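Local coordinates for protein beta-N-acetylhexosaminidase (PDB 5BZA) that probably hydrolyses terminal non-reducing N-acetyl-D-hexosamine residues from N-acetyl-beta-D-hexosaminides, as a zinc-binding member of glycoside hydrolase family 3, at residues G93-C96 with E97-R101; D190-P193 with F194-I197; R279-P282 with V283-S287; I308-E311 with Y312-A315; K451-S454 with V455-S458. All coordinates share one frame; numbering follows the deposited sequence.

Contact 1: residues G93-C96 with E97-R101; sequences GRYC and EMAGR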
loop_
_atom_site.group_PDB
_atom_site.type_symbol
_atom_site.label_atom_id
_atom_site.label_comp_id
_atom_site.label_asym_id
_atom_site.label_seq_id
_atom_site.Cartn_x
_atom_site.Cartn_y
_atom_site.Cartn_z
ATOM N N GLY B 93 8.723 15.685 -8.029
ATOM C CA GLY B 93 9.825 15.159 -7.237
ATOM C C GLY B 93 9.327 14.602 -5.889
ATOM O O GLY B 93 9.762 13.528 -5.469
ATOM N N ARG B 94 8.423 15.322 -5.221
ATOM C CA ARG B 94 7.888 14.864 -3.917
ATOM C C ARG B 94 7.097 13.543 -4.079
ATOM O O ARG B 94 7.251 12.594 -3.278
ATOM C CB ARG B 94 7.021 15.966 -3.285
ATOM C CG ARG B 94 7.788 17.255 -2.913
ATOM C CD ARG B 94 6.957 18.251 -2.058
ATOM N NE ARG B 94 7.765 19.442 -1.713
ATOM C CZ ARG B 94 7.330 20.715 -1.678
ATOM N NH1 ARG B 94 6.076 21.032 -1.999
ATOM N NH2 ARG B 94 8.181 21.696 -1.357
ATOM N N TYR B 95 6.289 13.450 -5.130
ATOM C CA TYR B 95 5.570 12.215 -5.350
ATOM C C TYR B 95 6.570 11.063 -5.590
ATOM O O TYR B 95 6.405 9.956 -5.096
ATOM C CB TYR B 95 4.635 12.329 -6.549
ATOM C CG TYR B 95 4.240 10.967 -7.067
ATOM C CD1 TYR B 95 3.357 10.162 -6.352
ATOM C CD2 TYR B 95 4.818 10.447 -8.229
ATOM C CE1 TYR B 95 3.008 8.887 -6.805
ATOM C CE2 TYR B 95 4.497 9.187 -8.674
ATOM C CZ TYR B 95 3.586 8.403 -7.958
ATOM O OH TYR B 95 3.253 7.146 -8.431
ATOM N N CYS B 96 7.578 11.303 -6.417
ATOM C CA CYS B 96 8.479 10.211 -6.759
ATOM C C CYS B 96 9.356 9.859 -5.547
ATOM O O CYS B 96 9.813 8.729 -5.379
ATOM C CB CYS B 96 9.330 10.569 -7.990
ATOM S SG CYS B 96 8.360 10.630 -9.522
ATOM N N GLU B 97 9.612 10.824 -4.696
ATOM C CA GLU B 97 10.336 10.462 -3.484
ATOM C C GLU B 97 9.493 9.577 -2.549
ATOM O O GLU B 97 10.018 8.643 -1.933
ATOM C CB GLU B 97 10.808 11.672 -2.706
ATOM C CG GLU B 97 11.741 11.238 -1.577
ATOM C CD GLU B 97 12.182 12.379 -0.699
ATOM O OE1 GLU B 97 11.707 13.532 -0.903
ATOM O OE2 GLU B 97 13.027 12.109 0.186
ATOM N N MET B 98 8.226 9.945 -2.397
ATOM C CA MET B 98 7.258 9.203 -1.602
ATOM C C MET B 98 7.183 7.765 -2.132
ATOM O O MET B 98 7.340 6.777 -1.378
ATOM C CB MET B 98 5.898 9.894 -1.690
ATOM C CG MET B 98 4.776 9.278 -0.850
ATOM S SD MET B 98 3.114 9.498 -1.550
ATOM C CE MET B 98 3.197 8.280 -2.847
ATOM N N ALA B 99 6.954 7.673 -3.446
ATOM C CA ALA B 99 6.774 6.406 -4.129
ATOM C C ALA B 99 8.030 5.568 -4.008
ATOM O O ALA B 99 7.980 4.365 -3.702
ATOM C CB ALA B 99 6.397 6.643 -5.589
ATOM N N GLY B 100 9.171 6.203 -4.221
ATOM C CA GLY B 100 10.418 5.502 -4.146
ATOM C C GLY B 100 10.696 5.005 -2.725
ATOM O O GLY B 100 11.258 3.936 -2.520
ATOM N N ARG B 101 10.343 5.812 -1.747
ATOM C CA ARG B 101 10.629 5.473 -0.344
ATOM C C ARG B 101 9.842 4.208 -0.013
ATOM O O ARG B 101 10.409 3.201 0.454
ATOM C CB ARG B 101 10.277 6.646 0.581
ATOM C CG ARG B 101 11.024 6.606 1.909
ATOM C CD ARG B 101 10.921 7.938 2.692
ATOM N NE ARG B 101 11.777 7.941 3.883
ATOM C CZ ARG B 101 11.354 7.838 5.154
ATOM N NH1 ARG B 101 10.052 7.748 5.453
ATOM N NH2 ARG B 101 12.251 7.849 6.145
#
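Tyr95 and Ala99, one turn apart on helix 89-106, make the tight side of this contact. The phenol ring presents one face to Ala99 CB, which lies 4.1 Å from Tyr95 CZ and is displaced toward the ring rim. Met98 adds its methyl group: CE ends 4.0 Å from Tyr95 CD1, approaching the ring at a slant. With CG anti to the backbone N, the first torsion of Tyr95 (chi1 161°) sets the ring over the CB of Ala99. Met98 leaves the helix with CG also anti to N, but a bend at its last torsion (chi3 76°) brings the methyl round to the tyrosine. Phe78 stacks on the same tyrosine ring, and Val75 packs on both Met98 and Ala99. The backbone beneath is a regular ladder: Glu97 N donates to Gly93 O over 2.8 Å, Met98 N to Arg94 O over 3.0 Å, Ala99 N to Tyr95 O over 2.9 Å, and Gly100 N to Cys96 O over 2.9 Å. The loose part is Arg94, exposed and pointing away from residues 97-101, its guanidinium in a cation-pi contact with Phe91. Glu97, by contrast, is buried: its extended chain ends in a salt bridge with Arg319 of the second subunit, and Arg101 NH1 is hydrogen-bonded to Thr105 of the second subunit. Apolar groups meet that subunit too, Tyr95 packing on its Leu324 and Met98 on its Thr105, as suits an outer helix of the family's TIM barrel that also serves a dimer interface.

Contact 2: residues D190-P193 with F194-I197; sequences DLLP and FRRI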
loop_
_atom_site.group_PDB
_atom_site.type_symbol
_atom_site.label_atom_id
_atom_site.label_comp_id
_atom_site.label_asym_id
_atom_site.label_seq_id
_atom_site.Cartn_x
_atom_site.Cartn_y
_atom_site.Cartn_z
ATOM N N ASP B 190 12.391 15.591 -28.484
ATOM C CA ASP B 190 12.184 14.319 -27.831
ATOM C C ASP B 190 13.358 13.990 -26.935
ATOM O O ASP B 190 13.170 13.373 -25.850
ATOM C CB ASP B 190 11.942 13.198 -28.833
ATOM C CG ASP B 190 10.782 13.497 -29.783
ATOM O OD1 ASP B 190 10.929 14.411 -30.650
ATOM O OD2 ASP B 190 9.719 12.811 -29.694
ATOM N N LEU B 191 14.558 14.396 -27.367
ATOM C CA LEU B 191 15.760 14.057 -26.604
ATOM C C LEU B 191 16.102 15.025 -25.480
ATOM O O LEU B 191 16.929 14.686 -24.645
ATOM C CB LEU B 191 16.972 13.931 -27.541
ATOM C CG LEU B 191 17.120 12.597 -28.290
ATOM C CD1 LEU B 191 18.213 12.688 -29.389
ATOM C CD2 LEU B 191 17.391 11.457 -27.301
ATOM N N LEU B 192 15.475 16.206 -25.472
ATOM C CA LEU B 192 15.812 17.257 -24.509
ATOM C C LEU B 192 15.664 16.776 -23.029
ATOM O O LEU B 192 16.567 17.015 -22.199
ATOM C CB LEU B 192 14.942 18.504 -24.754
ATOM C CG LEU B 192 15.174 19.667 -23.782
ATOM C CD1 LEU B 192 16.554 20.299 -23.988
ATOM C CD2 LEU B 192 14.064 20.730 -23.798
ATOM N N PRO B 193 14.553 16.082 -22.699
ATOM C CA PRO B 193 14.436 15.622 -21.311
ATOM C C PRO B 193 15.475 14.538 -20.980
ATOM O O PRO B 193 16.012 14.525 -19.845
ATOM C CB PRO B 193 12.992 15.078 -21.236
ATOM C CG PRO B 193 12.548 14.911 -22.620
ATOM C CD PRO B 193 13.304 15.849 -23.460
ATOM N N PHE B 194 15.775 13.651 -21.939
ATOM C CA PHE B 194 16.879 12.690 -21.748
ATOM C C PHE B 194 18.238 13.383 -21.460
ATOM O O PHE B 194 19.004 12.956 -20.570
ATOM C CB PHE B 194 16.990 11.736 -22.934
ATOM C CG PHE B 194 15.815 10.777 -23.071
ATOM C CD1 PHE B 194 14.663 11.149 -23.766
ATOM C CD2 PHE B 194 15.879 9.496 -22.542
ATOM C CE1 PHE B 194 13.582 10.268 -23.893
ATOM C CE2 PHE B 194 14.803 8.609 -22.672
ATOM C CZ PHE B 194 13.651 9.006 -23.359
ATOM N N ARG B 195 18.535 14.423 -22.245
ATOM C CA ARG B 195 19.737 15.225 -22.090
ATOM C C ARG B 195 19.780 15.868 -20.698
ATOM O O ARG B 195 20.846 15.962 -20.061
ATOM C CB ARG B 195 19.809 16.284 -23.203
ATOM C CG ARG B 195 20.107 15.680 -24.595
ATOM C CD ARG B 195 19.800 16.613 -25.807
ATOM N NE ARG B 195 20.500 17.885 -25.728
ATOM C CZ ARG B 195 20.008 19.037 -26.181
ATOM N NH1 ARG B 195 18.811 19.078 -26.779
ATOM N NH2 ARG B 195 20.718 20.155 -26.047
ATOM N N ARG B 196 18.627 16.325 -20.240
ATOM C CA ARG B 196 18.516 16.945 -18.920
ATOM C C ARG B 196 18.939 15.966 -17.823
ATOM O O ARG B 196 19.680 16.337 -16.871
ATOM C CB ARG B 196 17.083 17.445 -18.665
ATOM C CG ARG B 196 16.900 18.238 -17.315
ATOM C CD ARG B 196 17.689 19.558 -17.289
ATOM N NE ARG B 196 17.452 20.358 -18.500
ATOM C CZ ARG B 196 16.395 21.138 -18.720
ATOM N NH1 ARG B 196 15.456 21.274 -17.781
ATOM N NH2 ARG B 196 16.300 21.804 -19.880
ATOM N N ILE B 197 18.481 14.724 -17.945
ATOM C CA ILE B 197 18.873 13.731 -16.952
ATOM C C ILE B 197 20.394 13.443 -17.055
ATOM O O ILE B 197 21.096 13.351 -16.011
ATOM C CB ILE B 197 18.085 12.379 -17.074
ATOM C CG1 ILE B 197 16.548 12.587 -17.117
ATOM C CG2 ILE B 197 18.574 11.374 -16.015
ATOM C CD1 ILE B 197 16.025 13.614 -16.160
#
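Apolar against cationic, Leu192 meets Arg195 where the methyl CD1 lies over one face of the guanidinium, 3.8 Å from Arg195 NH1. The leucine passes the arginine at a slant; the arginine gets there through a bend at its third torsion (chi3 56°), while its CG and CD run past Leu191 O. Trp187 contributes a cation-pi contact to the same guanidinium. With an alanine in place of Arg195, Trp187 would probably lose its cationic partner and Leu192 CD1 the flat group it rests on, leaving the leucine freer to turn. Another kind of contact is the ring edge. Phe194 CD1 comes within 3.4 Å of Asp190 O, which lies in the plane of the ring and so faces the C-H bonds; CG of the phenylalanine set beside its own backbone N (chi1 -68°) turns the ring back toward the preceding turn. Purely apolar touches are looser: Leu191 CD2 to Phe194 CB is 4.4 Å. Backbone bonds complete the set along helix 192-198, where Arg195 N donates to Leu191 O at 2.9 Å, Arg196 N to Leu192 O at 2.9 Å, and Ile197 N to Pro193 O at 3.1 Å. Apolar side chains, Leu191, Phe194 and Ile197, are set against barrel strand 156-162, and a ring edge against a carbonyl oxygen. The arginine charges are met outside these turns, Arg195 by the ring of Trp187 and Arg196 by a salt bridge with Glu137, which implies that Leu192 adds hydrocarbon contact rather than any polar hold.

Contact 3: residues R279-P282 with V283-S287; sequences RDLP and VYYES
At the N-terminal end of helix 281-293, an outer helix of the family 3 N-terminal domain, Asp280 and Tyr284 meet across one turn. The tyrosine turns a ring edge to the backbone carbonyl of Asp280, with CD1 3.3 Å from Asp280 O and the oxygen close to the ring plane. Asp280 CB is 3.9 Å from Tyr284 CE1, off the ring plane. CG of Tyr284 stands beside its own backbone N (chi1 -74°), which carries the ring back over the preceding turn. The helical bond here is weak, Tyr284 N to Asp280 O being 3.4 Å, but the next two are short: Tyr285 N to Leu281 O and Glu286 N to Pro282 O are each 2.7 Å. One step earlier a water stands in for the direct bond, donating to Arg279 O at 2.7 Å and accepting from Val283 N at 3.2 Å. Leu281 CD1 approaches Tyr285 CB loosely, and the ring beyond makes an edge-to-face contact with Tyr27. Tyr284 packs on helix 258-268 and Leu281 on helix 18-27, while both touch strand 9-13; such a helix wedged between its neighbours over the strands is typical of a TIM barrel.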
loop_
_atom_site.group_PDB
_atom_site.type_symbol
_atom_site.label_atom_id
_atom_site.label_comp_id
_atom_site.label_asym_id
_atom_site.label_seq_id
_atom_site.Cartn_x
_atom_site.Cartn_y
_atom_site.Cartn_z
ATOM N N ARG B 279 10.055 -17.471 -18.526
ATOM C CA ARG B 279 10.085 -18.716 -19.254
ATOM C C ARG B 279 10.829 -18.566 -20.599
ATOM O O ARG B 279 11.289 -19.557 -21.139
ATOM C CB ARG B 279 8.668 -19.270 -19.452
ATOM C CG ARG B 279 7.946 -19.616 -18.129
ATOM C CD ARG B 279 6.505 -20.084 -18.353
ATOM N NE ARG B 279 5.900 -20.601 -17.116
ATOM C CZ ARG B 279 4.988 -19.963 -16.376
ATOM N NH1 ARG B 279 4.480 -18.796 -16.803
ATOM N NH2 ARG B 279 4.536 -20.530 -15.237
ATOM N N ASP B 280 10.957 -17.352 -21.141
ATOM C CA ASP B 280 11.769 -17.165 -22.360
ATOM C C ASP B 280 13.263 -17.116 -22.096
ATOM O O ASP B 280 14.044 -17.049 -23.043
ATOM C CB ASP B 280 11.395 -15.877 -23.089
ATOM C CG ASP B 280 10.039 -15.942 -23.672
ATOM O OD1 ASP B 280 9.655 -17.024 -24.165
ATOM O OD2 ASP B 280 9.332 -14.931 -23.599
ATOM N N LEU B 281 13.665 -17.094 -20.829
ATOM C CA LEU B 281 15.081 -16.873 -20.552
ATOM C C LEU B 281 16.002 -17.928 -21.201
ATOM O O LEU B 281 17.005 -17.559 -21.792
ATOM C CB LEU B 281 15.332 -16.807 -19.050
ATOM C CG LEU B 281 16.789 -16.574 -18.643
ATOM C CD1 LEU B 281 17.355 -15.362 -19.360
ATOM C CD2 LEU B 281 16.885 -16.378 -17.139
ATOM N N PRO B 282 15.657 -19.229 -21.119
ATOM C CA PRO B 282 16.592 -20.174 -21.750
ATOM C C PRO B 282 16.833 -19.930 -23.270
ATOM O O PRO B 282 18.001 -19.859 -23.673
ATOM C CB PRO B 282 15.932 -21.533 -21.497
ATOM C CG PRO B 282 15.146 -21.336 -20.251
ATOM C CD PRO B 282 14.602 -19.931 -20.360
ATOM N N VAL B 283 15.791 -19.806 -24.087
ATOM C CA VAL B 283 16.011 -19.538 -25.519
ATOM C C VAL B 283 16.964 -18.366 -25.723
ATOM O O VAL B 283 18.089 -18.545 -26.216
ATOM C CB VAL B 283 14.723 -19.263 -26.272
ATOM C CG1 VAL B 283 15.054 -18.969 -27.690
ATOM C CG2 VAL B 283 13.844 -20.491 -26.196
ATOM N N TYR B 284 16.543 -17.180 -25.291
ATOM C CA TYR B 284 17.398 -16.014 -25.402
ATOM C C TYR B 284 18.773 -16.274 -24.835
ATOM O O TYR B 284 19.782 -15.949 -25.475
ATOM C CB TYR B 284 16.753 -14.835 -24.716
ATOM C CG TYR B 284 15.611 -14.288 -25.500
ATOM C CD1 TYR B 284 14.385 -14.923 -25.479
ATOM C CD2 TYR B 284 15.758 -13.142 -26.280
ATOM C CE1 TYR B 284 13.311 -14.436 -26.191
ATOM C CE2 TYR B 284 14.689 -12.633 -26.989
ATOM C CZ TYR B 284 13.466 -13.294 -26.946
ATOM O OH TYR B 284 12.383 -12.825 -27.659
ATOM N N TYR B 285 18.820 -16.911 -23.669
ATOM C CA TYR B 285 20.094 -17.136 -22.993
ATOM C C TYR B 285 20.996 -17.960 -23.915
ATOM O O TYR B 285 22.180 -17.629 -24.138
ATOM C CB TYR B 285 19.896 -17.863 -21.639
ATOM C CG TYR B 285 21.152 -17.971 -20.810
ATOM C CD1 TYR B 285 21.482 -16.967 -19.909
ATOM C CD2 TYR B 285 22.011 -19.061 -20.928
ATOM C CE1 TYR B 285 22.629 -17.039 -19.146
ATOM C CE2 TYR B 285 23.175 -19.141 -20.169
ATOM C CZ TYR B 285 23.465 -18.131 -19.270
ATOM O OH TYR B 285 24.593 -18.177 -18.500
ATOM N N GLU B 286 20.442 -19.051 -24.440
ATOM C CA GLU B 286 21.284 -19.968 -25.203
ATOM C C GLU B 286 21.690 -19.209 -26.458
ATOM O O GLU B 286 22.845 -19.294 -26.920
ATOM C CB GLU B 286 20.572 -21.292 -25.549
ATOM C CG GLU B 286 20.373 -22.268 -24.336
ATOM C CD GLU B 286 21.675 -22.657 -23.580
ATOM O OE1 GLU B 286 22.689 -23.038 -24.226
ATOM O OE2 GLU B 286 21.661 -22.616 -22.317
ATOM N N SER B 287 20.749 -18.414 -26.966
ATOM C CA SER B 287 21.019 -17.656 -28.177
ATOM C C SER B 287 22.218 -16.752 -27.914
ATOM O O SER B 287 23.169 -16.719 -28.727
ATOM C CB SER B 287 19.802 -16.868 -28.626
ATOM O OG SER B 287 20.097 -16.232 -29.842
HETATM O O HOH W 1 12.664 -20.022 -23.383
#

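Contact 4: residues I308-E311 with Y312-A315; sequences IVDE and YLSA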
loop_
_atom_site.group_PDB
_atom_site.type_symbol
_atom_site.label_atom_id
_atom_site.label_comp_id
_atom_site.label_asym_id
_atom_site.label_seq_id
_atom_site.Cartn_x
_atom_site.Cartn_y
_atom_site.Cartn_z
ATOM N N ILE B 308 29.124 -2.986 -16.121
ATOM C CA ILE B 308 28.092 -2.007 -15.817
ATOM C C ILE B 308 27.031 -2.586 -14.847
ATOM O O ILE B 308 26.706 -1.968 -13.820
ATOM C CB ILE B 308 27.430 -1.494 -17.111
ATOM C CG1 ILE B 308 28.435 -0.697 -17.935
ATOM C CG2 ILE B 308 26.247 -0.613 -16.808
ATOM C CD1 ILE B 308 27.871 -0.149 -19.215
ATOM N N VAL B 309 26.515 -3.775 -15.163
ATOM C CA VAL B 309 25.522 -4.374 -14.298
ATOM C C VAL B 309 26.056 -4.566 -12.884
ATOM O O VAL B 309 25.364 -4.269 -11.906
ATOM C CB VAL B 309 25.028 -5.714 -14.839
ATOM C CG1 VAL B 309 24.191 -6.439 -13.766
ATOM C CG2 VAL B 309 24.229 -5.496 -16.089
ATOM N N ASP B 310 27.299 -5.021 -12.771
ATOM C CA ASP B 310 27.899 -5.212 -11.444
ATOM C C ASP B 310 28.025 -3.885 -10.695
ATOM O O ASP B 310 27.747 -3.800 -9.494
ATOM C CB ASP B 310 29.246 -5.916 -11.585
ATOM C CG ASP B 310 29.093 -7.425 -11.661
ATOM O OD1 ASP B 310 27.993 -7.925 -11.318
ATOM O OD2 ASP B 310 30.040 -8.110 -12.111
ATOM N N GLU B 311 28.414 -2.832 -11.395
ATOM C CA GLU B 311 28.439 -1.538 -10.727
ATOM C C GLU B 311 27.035 -1.203 -10.190
ATOM O O GLU B 311 26.901 -0.876 -9.000
ATOM C CB GLU B 311 28.985 -0.449 -11.669
ATOM C CG GLU B 311 30.498 -0.650 -11.910
ATOM C CD GLU B 311 31.083 0.183 -13.073
ATOM O OE1 GLU B 311 32.336 0.213 -13.209
ATOM O OE2 GLU B 311 30.307 0.764 -13.877
ATOM N N TYR B 312 25.986 -1.347 -11.012
ATOM C CA TYR B 312 24.630 -1.001 -10.534
ATOM C C TYR B 312 24.213 -1.866 -9.333
ATOM O O TYR B 312 23.681 -1.360 -8.341
ATOM C CB TYR B 312 23.579 -1.123 -11.653
ATOM C CG TYR B 312 23.519 0.128 -12.527
ATOM C CD1 TYR B 312 24.609 0.488 -13.319
ATOM C CD2 TYR B 312 22.395 0.970 -12.535
ATOM C CE1 TYR B 312 24.586 1.654 -14.121
ATOM C CE2 TYR B 312 22.367 2.151 -13.332
ATOM C CZ TYR B 312 23.471 2.484 -14.131
ATOM O OH TYR B 312 23.475 3.632 -14.948
ATOM N N LEU B 313 24.422 -3.172 -9.458
ATOM C CA LEU B 313 24.128 -4.121 -8.412
ATOM C C LEU B 313 24.773 -3.688 -7.118
ATOM O O LEU B 313 24.114 -3.629 -6.071
ATOM C CB LEU B 313 24.615 -5.515 -8.791
ATOM C CG LEU B 313 23.715 -6.261 -9.778
ATOM C CD1 LEU B 313 24.297 -7.587 -10.223
ATOM C CD2 LEU B 313 22.361 -6.482 -9.102
ATOM N N SER B 314 26.048 -3.333 -7.191
ATOM C CA SER B 314 26.770 -2.935 -5.986
ATOM C C SER B 314 26.162 -1.663 -5.402
ATOM O O SER B 314 26.076 -1.507 -4.178
ATOM C CB SER B 314 28.254 -2.778 -6.279
ATOM O OG SER B 314 28.797 -4.061 -6.567
ATOM N N ALA B 315 25.679 -0.783 -6.275
ATOM C CA ALA B 315 25.092 0.491 -5.831
ATOM C C ALA B 315 23.823 0.341 -4.946
ATOM O O ALA B 315 23.359 1.314 -4.347
ATOM C CB ALA B 315 24.774 1.374 -7.047
#
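The Tyr312 ring turns its edge to Ile308 O, which lies near the ring plane, 3.3 Å from Tyr312 CD1. The branch methyl Ile308 CG2 sits out of that plane, 3.9 Å from Tyr312 CE1. The two side chains run side by side in the same direction, and Lys203 supplies the ring with a cation-pi partner from outside. CG of Tyr312 lies beside the backbone N (chi1 -83°), swinging the ring back along helix 299-314 to the isoleucine. Its hydroxyl is hydrogen-bonded to both Thr204 O and Leu241 N, so the ring is fixed at both ends. With a phenylalanine here the edge contact could remain, but Thr204 O and Leu241 N would probably be left without their shared hydroxyl. Val309 and Leu313 form a parallel pair, CG1 of the valine 3.7 Å from CD1 of the leucine, and the same methyl, Leu313 CD1, is 3.9 Å from Asp310 OD1. That carboxylate oxygen makes its salt bridge with Lys7. At the C-terminal end Asp310 O takes two bonds from one residue, Ser314 N at 2.9 Å and Ser314 OG at 3.1 Å, arriving from opposite faces of the carbonyl plane. The serine hydroxyl is turned back on the helix because OG stands beside the backbone N (chi1 -68°). It also has a weak bond to Arg57. Ile308 and Val309 touch Leu241 of strand 241-243. The tyrosine is thus positioned by a phenol hydroxyl with two hydrogen bonds and by apolar contact at its ring, and Asp310 O is satisfied by two donors where the helix nears its end.

Contact 5: residues K451-S454 with V455-S458; sequences KPIS and VYKS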
loop_
_atom_site.group_PDB
_atom_site.type_symbol
_atom_site.label_atom_id
_atom_site.label_comp_id
_atom_site.label_asym_id
_atom_site.label_seq_id
_atom_site.Cartn_x
_atom_site.Cartn_y
_atom_site.Cartn_z
ATOM N N LYS B 451 -3.930 -15.475 7.968
ATOM C CA LYS B 451 -3.427 -14.812 6.756
ATOM C C LYS B 451 -3.049 -15.744 5.612
ATOM O O LYS B 451 -2.483 -16.839 5.828
ATOM C CB LYS B 451 -2.199 -13.946 7.050
ATOM C CG LYS B 451 -2.468 -12.775 7.898
ATOM C CD LYS B 451 -3.710 -12.037 7.462
ATOM C CE LYS B 451 -3.791 -10.768 8.232
ATOM N NZ LYS B 451 -5.100 -10.088 8.146
ATOM N N PRO B 452 -3.352 -15.298 4.374
ATOM C CA PRO B 452 -2.997 -16.045 3.162
ATOM C C PRO B 452 -1.560 -16.496 3.172
ATOM O O PRO B 452 -1.312 -17.672 2.909
ATOM C CB PRO B 452 -3.250 -15.032 2.030
ATOM C CG PRO B 452 -4.395 -14.212 2.523
ATOM C CD PRO B 452 -4.212 -14.135 4.078
ATOM N N ILE B 453 -0.623 -15.626 3.528
ATOM C CA ILE B 453 0.754 -16.056 3.487
ATOM C C ILE B 453 0.979 -17.228 4.448
ATOM O O ILE B 453 1.755 -18.134 4.132
ATOM C CB ILE B 453 1.756 -14.903 3.808
ATOM C CG1 ILE B 453 3.196 -15.421 3.707
ATOM C CG2 ILE B 453 1.532 -14.317 5.210
ATOM C CD1 ILE B 453 3.556 -16.020 2.351
ATOM N N SER B 454 0.265 -17.236 5.587
ATOM C CA SER B 454 0.392 -18.315 6.592
ATOM C C SER B 454 -0.191 -19.666 6.144
ATOM O O SER B 454 0.385 -20.731 6.370
ATOM C CB SER B 454 -0.286 -17.895 7.902
ATOM O OG SER B 454 0.532 -17.016 8.619
ATOM N N VAL B 455 -1.384 -19.598 5.572
ATOM C CA VAL B 455 -2.008 -20.755 4.962
ATOM C C VAL B 455 -1.112 -21.338 3.849
ATOM O O VAL B 455 -0.811 -22.534 3.829
ATOM C CB VAL B 455 -3.373 -20.350 4.427
ATOM C CG1 VAL B 455 -4.051 -21.504 3.707
ATOM C CG2 VAL B 455 -4.208 -19.832 5.571
ATOM N N TYR B 456 -0.627 -20.449 2.977
ATOM C CA TYR B 456 0.314 -20.789 1.896
ATOM C C TYR B 456 1.502 -21.527 2.497
ATOM O O TYR B 456 1.875 -22.635 2.057
ATOM C CB TYR B 456 0.744 -19.489 1.190
ATOM C CG TYR B 456 1.849 -19.554 0.162
ATOM C CD1 TYR B 456 3.190 -19.617 0.543
ATOM C CD2 TYR B 456 1.551 -19.478 -1.196
ATOM C CE1 TYR B 456 4.211 -19.641 -0.410
ATOM C CE2 TYR B 456 2.560 -19.489 -2.165
ATOM C CZ TYR B 456 3.888 -19.560 -1.765
ATOM O OH TYR B 456 4.875 -19.566 -2.718
ATOM N N LYS B 457 2.057 -20.962 3.564
ATOM C CA LYS B 457 3.213 -21.596 4.179
ATOM C C LYS B 457 2.848 -22.938 4.829
ATOM O O LYS B 457 3.663 -23.869 4.846
ATOM C CB LYS B 457 3.852 -20.674 5.216
ATOM C CG LYS B 457 4.669 -19.562 4.594
ATOM C CD LYS B 457 5.814 -20.139 3.750
ATOM C CE LYS B 457 6.474 -19.089 2.869
ATOM N NZ LYS B 457 7.670 -19.627 2.173
ATOM N N SER B 458 1.614 -23.060 5.323
ATOM C CA SER B 458 1.205 -24.318 5.963
ATOM C C SER B 458 1.107 -25.411 4.886
ATOM O O SER B 458 1.537 -26.552 5.128
ATOM C CB SER B 458 -0.099 -24.143 6.759
ATOM O OG SER B 458 -1.274 -24.288 5.978
#
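Lys457 lies along Ile453, one turn earlier on helix 452-463. Its CB is 3.5 Å from Ile453 O, and CG comes closer to that same oxygen, 3.3 Å, because it stands beside the backbone N (chi1 -76°). A bend at the second torsion (chi2 -60°) then sends the chain outward through CD, and CE passes the isoleucine tip at 4.3 Å from Ile453 CD1. The ammonium NZ ends among acceptors beyond the two turns: hydrogen-bonded to Gln460, it also forms salt bridges with Asp47 and Glu330, the latter a zinc ligand in another structure of this protein. Gathered carboxylates of this kind would favour a charged lysine. The helix belongs to the C-terminal domain and begins with Lys451 at the N-cap and Pro452 in its first turn; Asp47, on helix 42-54, belongs to the N-terminal domain, so the lysine tip joins the two. Ile453 CD1 also meets Tyr456, 4.0 Å from its CD1 on a slanting approach. The tyrosine hydroxyl goes to Asp47 as well, and Phe377 meets its ring edge-to-face. Along the backbone, Val455 N donates to Lys451 O over 3.0 Å and Tyr456 N to Pro452 O over 2.9 Å. Ser458 turns its hydroxyl back toward the helix, where OG donates to Val455 O at 2.8 Å in the carbonyl plane, on a lone pair. Lys451 NZ reaches Gly67 O of the second subunit.

How the contacts relate
All five contacts are single-helix turns, and none touches another. Contacts 1 to 4 follow in series round the N-terminal barrel region; contacts 2 and 4 come nearest, about 9 Å between nearest atoms, while contacts 1 and 3 have centres about 35 Å apart on opposite sides of the chain's centre. Contact 5 sits in the C-terminal domain, its centre about 47 Å from that of contact 2. Contacts 1 and 5 both reach the second subunit, though about 32 Å separates their centres. A cadmium ion lies within about 7 Å of two of them: about 7 Å from the side chain of Asp190, and about 6 Å from that of Lys457. Tyr284 of contact 3 remains about 11 Å, side chain to side chain, from the cadmium ligand Asp245.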